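Local coordinates for prolyl 4-hydroxylase alpha subunit Fe(2+) 2OG dioxygenase domain-containing protein (Burkholderia ambifaria, PDB 3W20) that probably oxidises N-substituted L-amino acids as a metal- and 2-oxoglutarate-dependent dioxygenase, here with zinc in the metal site, at residues Thr4-Leu9 with Val39-Pro44; Pro175-Gly180 with Phe261-Glu266; Asp197-Ser202 with Leu239-Asn244. One frame throughout, in Å; residues are numbered along the deposited sequence.

Contact 1. Residues Thr4-Leu9 with Val39-Pro44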
loop_
_atom_site.group_PDB
_atom_site.type_symbol
_atom_site.label_atom_id
_atom_site.label_comp_id
_atom_site.label_asym_id
_atom_site.label_seq_id
_atom_site.Cartn_x
_atom_site.Cartn_y
_atom_site.Cartn_z
ATOM N N THR A 4 -35.726 -8.505 -8.869
ATOM C CA THR A 4 -36.157 -8.741 -7.488
ATOM C C THR A 4 -35.881 -10.215 -7.198
ATOM O O THR A 4 -35.755 -10.993 -8.106
ATOM C CB THR A 4 -37.627 -8.330 -7.248
ATOM O OG1 THR A 4 -38.460 -9.199 -8.032
ATOM C CG2 THR A 4 -37.857 -6.916 -7.660
ATOM N N TYR A 5 -35.655 -10.576 -5.934
ATOM C CA TYR A 5 -35.340 -11.887 -5.507
ATOM C C TYR A 5 -36.091 -12.157 -4.215
ATOM O O TYR A 5 -36.327 -11.220 -3.463
ATOM C CB TYR A 5 -33.878 -11.910 -5.180
ATOM C CG TYR A 5 -32.958 -11.454 -6.234
ATOM C CD1 TYR A 5 -32.472 -12.362 -7.167
ATOM C CD2 TYR A 5 -32.485 -10.113 -6.277
ATOM C CE1 TYR A 5 -31.534 -11.960 -8.112
ATOM C CE2 TYR A 5 -31.570 -9.713 -7.228
ATOM C CZ TYR A 5 -31.108 -10.645 -8.138
ATOM O OH TYR A 5 -30.163 -10.284 -9.094
ATOM N N PRO A 6 -36.486 -13.433 -3.960
ATOM C CA PRO A 6 -37.043 -13.840 -2.674
ATOM C C PRO A 6 -36.106 -13.362 -1.538
ATOM O O PRO A 6 -34.891 -13.627 -1.607
ATOM C CB PRO A 6 -37.002 -15.398 -2.760
ATOM C CG PRO A 6 -37.069 -15.711 -4.232
ATOM C CD PRO A 6 -36.268 -14.590 -4.875
ATOM N N ALA A 7 -36.666 -12.745 -0.492
ATOM C CA ALA A 7 -35.858 -12.221 0.640
ATOM C C ALA A 7 -36.546 -12.524 1.972
ATOM O O ALA A 7 -37.811 -12.480 2.081
ATOM C CB ALA A 7 -35.593 -10.724 0.472
ATOM N N GLN A 8 -35.747 -12.897 2.943
ATOM C CA GLN A 8 -36.268 -12.949 4.342
ATOM C C GLN A 8 -35.615 -11.826 5.124
ATOM O O GLN A 8 -34.359 -11.708 5.177
ATOM C CB GLN A 8 -35.940 -14.279 5.020
ATOM C CG GLN A 8 -36.563 -15.551 4.354
ATOM C CD GLN A 8 -38.105 -15.532 4.344
ATOM O OE1 GLN A 8 -38.728 -15.265 5.370
ATOM N NE2 GLN A 8 -38.728 -15.815 3.163
ATOM N N LEU A 9 -36.436 -10.994 5.749
ATOM C CA LEU A 9 -35.868 -9.844 6.455
ATOM C C LEU A 9 -35.984 -10.080 7.973
ATOM O O LEU A 9 -37.086 -10.277 8.506
ATOM C CB LEU A 9 -36.623 -8.582 6.004
ATOM C CG LEU A 9 -36.195 -7.193 6.456
ATOM C CD1 LEU A 9 -36.727 -6.275 5.344
ATOM C CD2 LEU A 9 -36.792 -6.790 7.810
ATOM N N VAL A 39 -31.654 -12.237 4.110
ATOM C CA VAL A 39 -31.133 -13.356 3.317
ATOM C C VAL A 39 -31.903 -13.480 2.008
ATOM O O VAL A 39 -33.140 -13.562 2.024
ATOM C CB VAL A 39 -31.205 -14.680 4.086
ATOM C CG1 VAL A 39 -30.660 -15.786 3.161
ATOM C CG2 VAL A 39 -30.338 -14.612 5.354
HETATM N N MSE A 40 -31.212 -13.472 0.861
HETATM C CA MSE A 40 -31.876 -13.375 -0.449
HETATM C C MSE A 40 -31.452 -14.530 -1.370
HETATM O O MSE A 40 -30.317 -14.938 -1.385
HETATM C CB MSE A 40 -31.397 -12.054 -1.156
HETATM C CG MSE A 40 -31.551 -10.854 -0.216
HETATM SE SE MSE A 40 -31.051 -9.213 -1.223
HETATM C CE MSE A 40 -32.462 -9.279 -2.562
ATOM N N ASP A 41 -32.403 -15.067 -2.141
ATOM C CA ASP A 41 -32.145 -16.168 -3.057
ATOM C C ASP A 41 -31.720 -15.576 -4.385
ATOM O O ASP A 41 -32.521 -15.128 -5.175
ATOM C CB ASP A 41 -33.423 -16.994 -3.247
ATOM C CG ASP A 41 -33.827 -17.741 -2.018
ATOM O OD1 ASP A 41 -33.203 -17.605 -0.948
ATOM O OD2 ASP A 41 -34.800 -18.504 -2.101
ATOM N N ILE A 42 -30.418 -15.558 -4.618
ATOM C CA ILE A 42 -29.849 -14.857 -5.755
ATOM C C ILE A 42 -29.554 -15.815 -6.892
ATOM O O ILE A 42 -29.940 -15.548 -8.042
ATOM C CB ILE A 42 -28.523 -14.155 -5.364
ATOM C CG1 ILE A 42 -28.775 -13.110 -4.244
ATOM C CG2 ILE A 42 -27.888 -13.526 -6.598
ATOM C CD1 ILE A 42 -29.907 -12.146 -4.602
ATOM N N VAL A 43 -28.839 -16.884 -6.596
ATOM C CA VAL A 43 -28.289 -17.696 -7.696
ATOM C C VAL A 43 -29.026 -19.044 -7.766
ATOM O O VAL A 43 -29.087 -19.775 -6.744
ATOM C CB VAL A 43 -26.813 -18.021 -7.486
ATOM C CG1 VAL A 43 -26.285 -18.864 -8.675
ATOM C CG2 VAL A 43 -25.985 -16.754 -7.316
ATOM N N PRO A 44 -29.644 -19.366 -8.915
ATOM C CA PRO A 44 -30.405 -20.638 -8.928
ATOM C C PRO A 44 -29.542 -21.876 -9.027
ATOM O O PRO A 44 -28.383 -21.790 -9.384
ATOM C CB PRO A 44 -31.242 -20.549 -10.200
ATOM C CG PRO A 44 -30.484 -19.662 -11.097
ATOM C CD PRO A 44 -29.787 -18.631 -10.187
#
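Ile-42 lays its CD1 methyl over the middle of the Tyr-5 ring. The methyl carbon CD1 of Ile-42 is 3.5 Å from the ring centroid of Tyr-5 and 11° off the ring normal, a CH-pi contact. Ile-42 lies just past the end of its strand. Its chain turns at chi2 (-52°), and this puts CD1 over the ring. The terminal methyl CE of Met-40, a selenomethionine, approaches the same ring obliquely, 3.8 Å from CD2 of Tyr-5. The chain of Met-40 is bent at chi3 (64°), which brings CE back to the tyrosine. Its CG packs on CB of Ala-7. Three bumps frame the hollow that takes the ring: Ile-42 CD1 over its centre, Met-40 CE near CD2, and Asp-41 O near CD1. Ile-23 of helix 23-31 also touches Tyr-5 and Ile-42, and Ala-26 of that helix touches Met-40. Pro-6 packs with Asp-41, apart from the Tyr-5 cluster. Its ring sets against CB of Asp-41, crossing that side chain at about a right angle, with CB of Pro-6 3.9 Å from OD2 of Asp-41. OD1 is bound by Gln-236. Three backbone hydrogen bonds hold the strands together. Asp-41 N gives to Pro-6 O at 2.9 Å. Gln-8 and Val-39 form a reciprocal pair, with Gln-8 N 2.8 Å from Val-39 O and Val-39 N 3.0 Å from Gln-8 O. Ala-7 and Met-40 make the non-hydrogen-bonded pair. There, CA of Met-40 makes a C-H...O contact with Pro-6 O. The pattern is that of an antiparallel pair of strands in a larger sheet. Strand 4-10 also pairs antiparallel with strand 17-22, and strand 37-41 joins strand 236-241 of the double-stranded beta-helix (DSBH) fold.

Contact 2. Residues Pro175-Gly180 with Phe261-Glu266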
loop_
_atom_site.group_PDB
_atom_site.type_symbol
_atom_site.label_atom_id
_atom_site.label_comp_id
_atom_site.label_asym_id
_atom_site.label_seq_id
_atom_site.Cartn_x
_atom_site.Cartn_y
_atom_site.Cartn_z
ATOM N N PRO A 175 -22.144 3.246 11.512
ATOM C CA PRO A 175 -22.947 2.288 12.310
ATOM C C PRO A 175 -23.746 1.293 11.493
ATOM O O PRO A 175 -24.106 0.218 11.975
ATOM C CB PRO A 175 -23.930 3.220 13.100
ATOM C CG PRO A 175 -23.842 4.541 12.386
ATOM C CD PRO A 175 -22.542 4.669 11.700
ATOM N N ARG A 176 -23.988 1.585 10.205
ATOM C CA ARG A 176 -24.672 0.652 9.370
ATOM C C ARG A 176 -23.741 -0.115 8.426
ATOM O O ARG A 176 -24.160 -0.518 7.330
ATOM C CB ARG A 176 -25.838 1.299 8.582
ATOM C CG ARG A 176 -26.810 2.099 9.476
ATOM C CD ARG A 176 -27.377 1.248 10.644
ATOM N NE ARG A 176 -27.646 2.170 11.770
ATOM C CZ ARG A 176 -27.654 1.799 13.047
ATOM N NH1 ARG A 176 -27.883 2.706 13.966
ATOM N NH2 ARG A 176 -27.509 0.534 13.439
ATOM N N GLN A 177 -22.447 -0.249 8.778
ATOM C CA GLN A 177 -21.531 -1.007 7.878
ATOM C C GLN A 177 -22.189 -2.384 7.633
ATOM O O GLN A 177 -22.643 -3.025 8.602
ATOM C CB GLN A 177 -20.198 -1.205 8.575
ATOM C CG GLN A 177 -19.203 -2.107 7.753
ATOM C CD GLN A 177 -17.806 -2.129 8.366
ATOM O OE1 GLN A 177 -17.294 -1.101 8.789
ATOM N NE2 GLN A 177 -17.136 -3.289 8.240
ATOM N N LEU A 178 -22.180 -2.851 6.362
ATOM C CA LEU A 178 -22.826 -4.150 6.087
ATOM C C LEU A 178 -21.792 -5.151 5.716
ATOM O O LEU A 178 -20.841 -4.785 5.001
ATOM C CB LEU A 178 -23.822 -4.025 4.936
ATOM C CG LEU A 178 -24.821 -2.902 5.203
ATOM C CD1 LEU A 178 -25.734 -2.846 3.976
ATOM C CD2 LEU A 178 -25.617 -3.096 6.544
ATOM N N GLY A 179 -22.003 -6.422 6.098
ATOM C CA GLY A 179 -21.263 -7.527 5.465
ATOM C C GLY A 179 -22.223 -8.138 4.433
ATOM O O GLY A 179 -23.461 -8.115 4.638
ATOM N N GLY A 180 -21.684 -8.660 3.322
ATOM C CA GLY A 180 -22.536 -9.300 2.309
ATOM C C GLY A 180 -21.756 -10.540 1.889
ATOM O O GLY A 180 -20.570 -10.401 1.441
ATOM N N PHE A 261 -17.617 -6.071 2.247
ATOM C CA PHE A 261 -18.337 -5.185 3.146
ATOM C C PHE A 261 -18.682 -3.902 2.391
ATOM O O PHE A 261 -18.029 -3.488 1.396
ATOM C CB PHE A 261 -17.406 -4.843 4.344
ATOM C CG PHE A 261 -17.143 -6.031 5.197
ATOM C CD1 PHE A 261 -18.011 -6.344 6.280
ATOM C CD2 PHE A 261 -16.007 -6.838 4.952
ATOM C CE1 PHE A 261 -17.795 -7.468 7.095
ATOM C CE2 PHE A 261 -15.773 -7.965 5.778
ATOM C CZ PHE A 261 -16.674 -8.308 6.795
ATOM N N LEU A 262 -19.699 -3.223 2.911
ATOM C CA LEU A 262 -20.160 -1.971 2.337
ATOM C C LEU A 262 -20.254 -0.888 3.398
ATOM O O LEU A 262 -20.705 -1.151 4.467
ATOM C CB LEU A 262 -21.578 -2.206 1.808
ATOM C CG LEU A 262 -21.719 -3.104 0.571
ATOM C CD1 LEU A 262 -23.174 -3.583 0.544
ATOM C CD2 LEU A 262 -21.381 -2.354 -0.710
ATOM N N ILE A 263 -19.828 0.335 3.093
ATOM C CA ILE A 263 -20.194 1.487 3.882
ATOM C C ILE A 263 -20.794 2.585 3.001
ATOM O O ILE A 263 -20.457 2.713 1.842
ATOM C CB ILE A 263 -18.991 2.093 4.675
ATOM C CG1 ILE A 263 -17.761 2.310 3.755
ATOM C CG2 ILE A 263 -18.662 1.110 5.781
ATOM C CD1 ILE A 263 -16.611 3.008 4.519
ATOM N N HIS A 264 -21.713 3.340 3.566
ATOM C CA HIS A 264 -22.362 4.378 2.766
ATOM C C HIS A 264 -21.691 5.695 3.069
ATOM O O HIS A 264 -21.943 6.308 4.097
ATOM C CB HIS A 264 -23.837 4.422 3.118
ATOM C CG HIS A 264 -24.664 5.225 2.124
ATOM N ND1 HIS A 264 -26.023 5.269 2.189
ATOM C CD2 HIS A 264 -24.290 5.966 1.005
ATOM C CE1 HIS A 264 -26.494 6.041 1.139
ATOM N NE2 HIS A 264 -25.443 6.451 0.423
ATOM N N THR A 265 -20.827 6.134 2.171
ATOM C CA THR A 265 -20.111 7.397 2.408
ATOM C C THR A 265 -20.790 8.573 1.738
ATOM O O THR A 265 -21.737 8.383 0.955
ATOM C CB THR A 265 -18.658 7.332 1.924
ATOM O OG1 THR A 265 -18.615 7.438 0.509
ATOM C CG2 THR A 265 -18.047 5.980 2.355
ATOM N N GLU A 266 -20.357 9.798 2.151
ATOM C CA GLU A 266 -20.797 11.039 1.529
ATOM C C GLU A 266 -20.745 10.946 0.002
ATOM O O GLU A 266 -21.597 11.528 -0.660
ATOM C CB GLU A 266 -19.965 12.248 2.067
ATOM C CG GLU A 266 -20.470 13.028 3.325
ATOM C CD GLU A 266 -20.800 12.294 4.644
ATOM O OE1 GLU A 266 -19.915 12.093 5.557
ATOM O OE2 GLU A 266 -22.020 12.047 4.846
#
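Gln-177 lays its side chain over strand 261-265, from Ile-263 to Phe-261. Its CB starts beside CG2 of Ile-263. CG is anti to the backbone N (chi1 175°). It meets the same methyl, and CG of Gln-177 also lies 3.7 Å from Leu-262 O. Extended beyond CG, the chain carries the amide toward Phe-261. At the tip the two amide atoms part. OE1 passes Ile-263 CG2 and takes its hydrogen bond from Val-159 N. NE2 of Gln-177 comes to 3.7 Å from CD1 of Phe-261. The approach to the ring is oblique, and the amide and ring planes are 77° apart. The ring of Phe-261 lies obliquely against the backbone at Leu-178 and Gly-179. Its CD1 is 3.6 Å from CA of Gly-179, where no side chain stands in the way. The strands themselves are joined at Leu-178 and Leu-262, an antiparallel hydrogen-bonded pair. Leu-178 N to Leu-262 O is 2.9 Å, and Leu-262 N to Leu-178 O is 2.8 Å. The CB atoms of these two leucines lie 4.3 Å apart, on the face that packs on Ile-27 of helix 23-31. The opposite face, with Phe-261, looks to the active site. The Phe-261 side chain is about 4 Å from the bound zinc ion and about 3 Å from the side chain of Asp-157, a zinc ligand. Arg-141, a 2-oxoglutarate-binding residue, is also close. The main-chain groups at the leucines satisfy each other. The bond from Val-159 N holds Gln-177 OE1, consistent with a set amide, and Phe-261 puts an apolar ring near the zinc.

Contact 3. Residues Asp197-Ser202 with Leu239-Asn244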
loop_
_atom_site.group_PDB
_atom_site.type_symbol
_atom_site.label_atom_id
_atom_site.label_comp_id
_atom_site.label_asym_id
_atom_site.label_seq_id
_atom_site.Cartn_x
_atom_site.Cartn_y
_atom_site.Cartn_z
ATOM N N ASP A 197 -27.394 -9.417 19.486
ATOM C CA ASP A 197 -27.727 -8.011 19.730
ATOM C C ASP A 197 -26.758 -7.389 20.722
ATOM O O ASP A 197 -27.050 -7.060 21.926
ATOM C CB ASP A 197 -29.224 -7.926 20.101
ATOM C CG ASP A 197 -29.639 -6.554 20.511
ATOM O OD1 ASP A 197 -29.066 -5.586 19.986
ATOM O OD2 ASP A 197 -30.483 -6.475 21.433
ATOM N N ASN A 198 -25.514 -7.298 20.254
ATOM C CA ASN A 198 -24.387 -6.824 21.068
ATOM C C ASN A 198 -23.384 -6.172 20.121
ATOM O O ASN A 198 -23.039 -6.771 19.138
ATOM C CB ASN A 198 -23.722 -7.984 21.814
ATOM C CG ASN A 198 -22.547 -7.537 22.657
ATOM O OD1 ASN A 198 -21.468 -7.212 22.137
ATOM N ND2 ASN A 198 -22.756 -7.489 24.000
ATOM N N ARG A 199 -23.019 -4.921 20.395
ATOM C CA ARG A 199 -22.031 -4.207 19.497
ATOM C C ARG A 199 -20.839 -3.707 20.227
ATOM O O ARG A 199 -20.856 -2.619 20.851
ATOM C CB ARG A 199 -22.748 -3.014 18.787
ATOM C CG ARG A 199 -23.930 -3.319 17.939
ATOM C CD ARG A 199 -24.405 -1.925 17.307
ATOM N NE ARG A 199 -24.933 -2.382 16.108
ATOM C CZ ARG A 199 -24.960 -1.772 14.955
ATOM N NH1 ARG A 199 -24.543 -0.523 14.724
ATOM N NH2 ARG A 199 -25.469 -2.484 14.049
ATOM N N PRO A 200 -19.795 -4.509 20.285
ATOM C CA PRO A 200 -18.583 -4.118 21.001
ATOM C C PRO A 200 -18.082 -2.750 20.505
ATOM O O PRO A 200 -18.193 -2.462 19.317
ATOM C CB PRO A 200 -17.583 -5.214 20.609
ATOM C CG PRO A 200 -18.421 -6.355 20.212
ATOM C CD PRO A 200 -19.662 -5.794 19.580
ATOM N N GLU A 201 -17.626 -1.893 21.427
ATOM C CA GLU A 201 -17.260 -0.532 21.072
ATOM C C GLU A 201 -15.870 -0.350 20.430
ATOM O O GLU A 201 -15.590 0.711 19.891
ATOM C CB GLU A 201 -17.411 0.405 22.285
ATOM C CG GLU A 201 -18.856 0.552 22.783
ATOM C CD GLU A 201 -18.909 1.085 24.232
ATOM O OE1 GLU A 201 -17.832 1.217 24.867
ATOM O OE2 GLU A 201 -20.009 1.363 24.751
ATOM N N SER A 202 -15.040 -1.383 20.367
ATOM C CA SER A 202 -13.690 -1.151 19.885
ATOM C C SER A 202 -12.999 -2.471 19.674
ATOM O O SER A 202 -13.497 -3.552 20.133
ATOM C CB SER A 202 -12.916 -0.294 20.919
ATOM O OG SER A 202 -12.670 -1.127 22.077
ATOM N N LEU A 239 -26.971 -10.444 3.918
ATOM C CA LEU A 239 -26.587 -9.044 4.091
ATOM C C LEU A 239 -26.913 -8.715 5.556
ATOM O O LEU A 239 -28.007 -9.108 6.054
ATOM C CB LEU A 239 -27.390 -8.193 3.177
ATOM C CG LEU A 239 -27.238 -8.500 1.670
ATOM C CD1 LEU A 239 -28.340 -7.753 0.960
ATOM C CD2 LEU A 239 -25.879 -7.905 1.331
ATOM N N PHE A 240 -25.941 -8.201 6.315
ATOM C CA PHE A 240 -26.213 -7.964 7.683
ATOM C C PHE A 240 -25.427 -6.796 8.238
ATOM O O PHE A 240 -24.422 -6.366 7.641
ATOM C CB PHE A 240 -25.845 -9.198 8.579
ATOM C CG PHE A 240 -24.389 -9.576 8.530
ATOM C CD1 PHE A 240 -23.540 -9.353 9.630
ATOM C CD2 PHE A 240 -23.871 -10.225 7.396
ATOM C CE1 PHE A 240 -22.169 -9.715 9.551
ATOM C CE2 PHE A 240 -22.513 -10.577 7.315
ATOM C CZ PHE A 240 -21.671 -10.357 8.391
ATOM N N GLN A 241 -25.887 -6.318 9.403
ATOM C CA GLN A 241 -25.147 -5.192 10.033
ATOM C C GLN A 241 -23.915 -5.750 10.722
ATOM O O GLN A 241 -23.986 -6.463 11.786
ATOM C CB GLN A 241 -26.045 -4.368 10.983
ATOM C CG GLN A 241 -27.156 -3.706 10.237
ATOM C CD GLN A 241 -27.791 -2.577 11.082
ATOM O OE1 GLN A 241 -27.059 -1.801 11.711
ATOM N NE2 GLN A 241 -29.093 -2.483 11.110
ATOM N N SER A 242 -22.708 -5.431 10.197
ATOM C CA SER A 242 -21.551 -6.201 10.626
ATOM C C SER A 242 -20.972 -5.747 11.986
ATOM O O SER A 242 -20.111 -6.424 12.552
ATOM C CB SER A 242 -20.483 -6.232 9.529
ATOM O OG SER A 242 -19.848 -4.953 9.408
ATOM N N LYS A 243 -21.484 -4.613 12.531
ATOM C CA LYS A 243 -21.049 -4.222 13.886
ATOM C C LYS A 243 -21.603 -5.143 15.021
ATOM O O LYS A 243 -21.064 -5.092 16.157
ATOM C CB LYS A 243 -21.420 -2.742 14.104
ATOM C CG LYS A 243 -20.337 -1.907 13.397
ATOM C CD LYS A 243 -20.607 -0.431 13.656
ATOM C CE LYS A 243 -20.640 0.037 15.122
ATOM N NZ LYS A 243 -19.352 -0.313 15.866
ATOM N N ASN A 244 -22.712 -5.845 14.718
ATOM C CA ASN A 244 -23.280 -6.837 15.684
ATOM C C ASN A 244 -22.306 -7.981 15.767
ATOM O O ASN A 244 -21.810 -8.454 14.732
ATOM C CB ASN A 244 -24.613 -7.325 15.170
ATOM C CG ASN A 244 -25.617 -6.200 15.029
ATOM O OD1 ASN A 244 -25.778 -5.424 15.884
ATOM N ND2 ASN A 244 -26.372 -6.235 13.997
HETATM O O HOH W 1 -27.900 -4.630 17.784
HETATM O O HOH W 2 -28.193 -4.276 13.739
HETATM O O HOH W 3 -19.607 -2.929 16.906
#
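Arg-199 lies across Lys-243 and turns its guanidinium edge to Asn-244 and Gln-241. The arginine and lysine side chains cross at about a right angle. CB of Lys-243 sits over one guanidinium face, 3.8 Å from CZ of Arg-199. NE of Arg-199 gives a nearly straight hydrogen bond of 3.2 Å to Asn-244 OD1 (165° at the hydrogen). That oxygen lies in the guanidinium plane, but NE stands well above the amide plane of Asn-244. The two planes are 60° apart. NH2 of Arg-199 bonds Gln-241 OE1 at 2.9 Å, less straight, and the planes here are nearly perpendicular (89°). NH2 also makes a weak bond to Asn-244 OD1. The chain of Arg-199 is extended from CG to NE, which carries the group out to these two amides. Its NH1 binds Pro-175 O.

Gln-241 to Asn-244 form a type I beta turn just after strand 236-241 of the DSBH core. His-246, a zinc ligand, follows two residues after the turn, and Asn-244 O accepts a hydrogen bond from ND1 of that histidine. The partner segment is the loop between strand 193-196 and helix 203-216.

Water completes the polar net. One molecule donates to both Asp-197 OD1 and Asn-244 OD1. A second accepts from Asn-244 ND2 at 2.7 Å. A third joins Pro-200 O, Lys-243 O and Lys-243 NZ. Lys-243 is bent at chi3 and chi4, and its NZ forms a salt bridge with Asp-158. That partner may offset the nearby positive charge of Arg-199, whose NH1 is 5.3 Å from Lys-243 NZ.

All three contacts reach one mixed sheet of the DSBH fold. Contact 1 closes first along the chain. Contact 3 is nested inside the long loop that contact 2 closes. Strand 236-241 connects them in space, since it neighbours strand 37-41 of contact 1 and strand 178-185 of contact 2. Contacts 2 and 3 have centres about 12 Å apart and touch, with Gly-179 N 2.9 Å from Phe-240 O. The centre of contact 1 is about 19 Å from that of contact 2 and about 22 Å from that of contact 3, yet contacts 1 and 3 touch, with Met-40 SE 3.8 Å from Leu-239 CD1. Contact 2 lies next to the zinc and contact 3 near it.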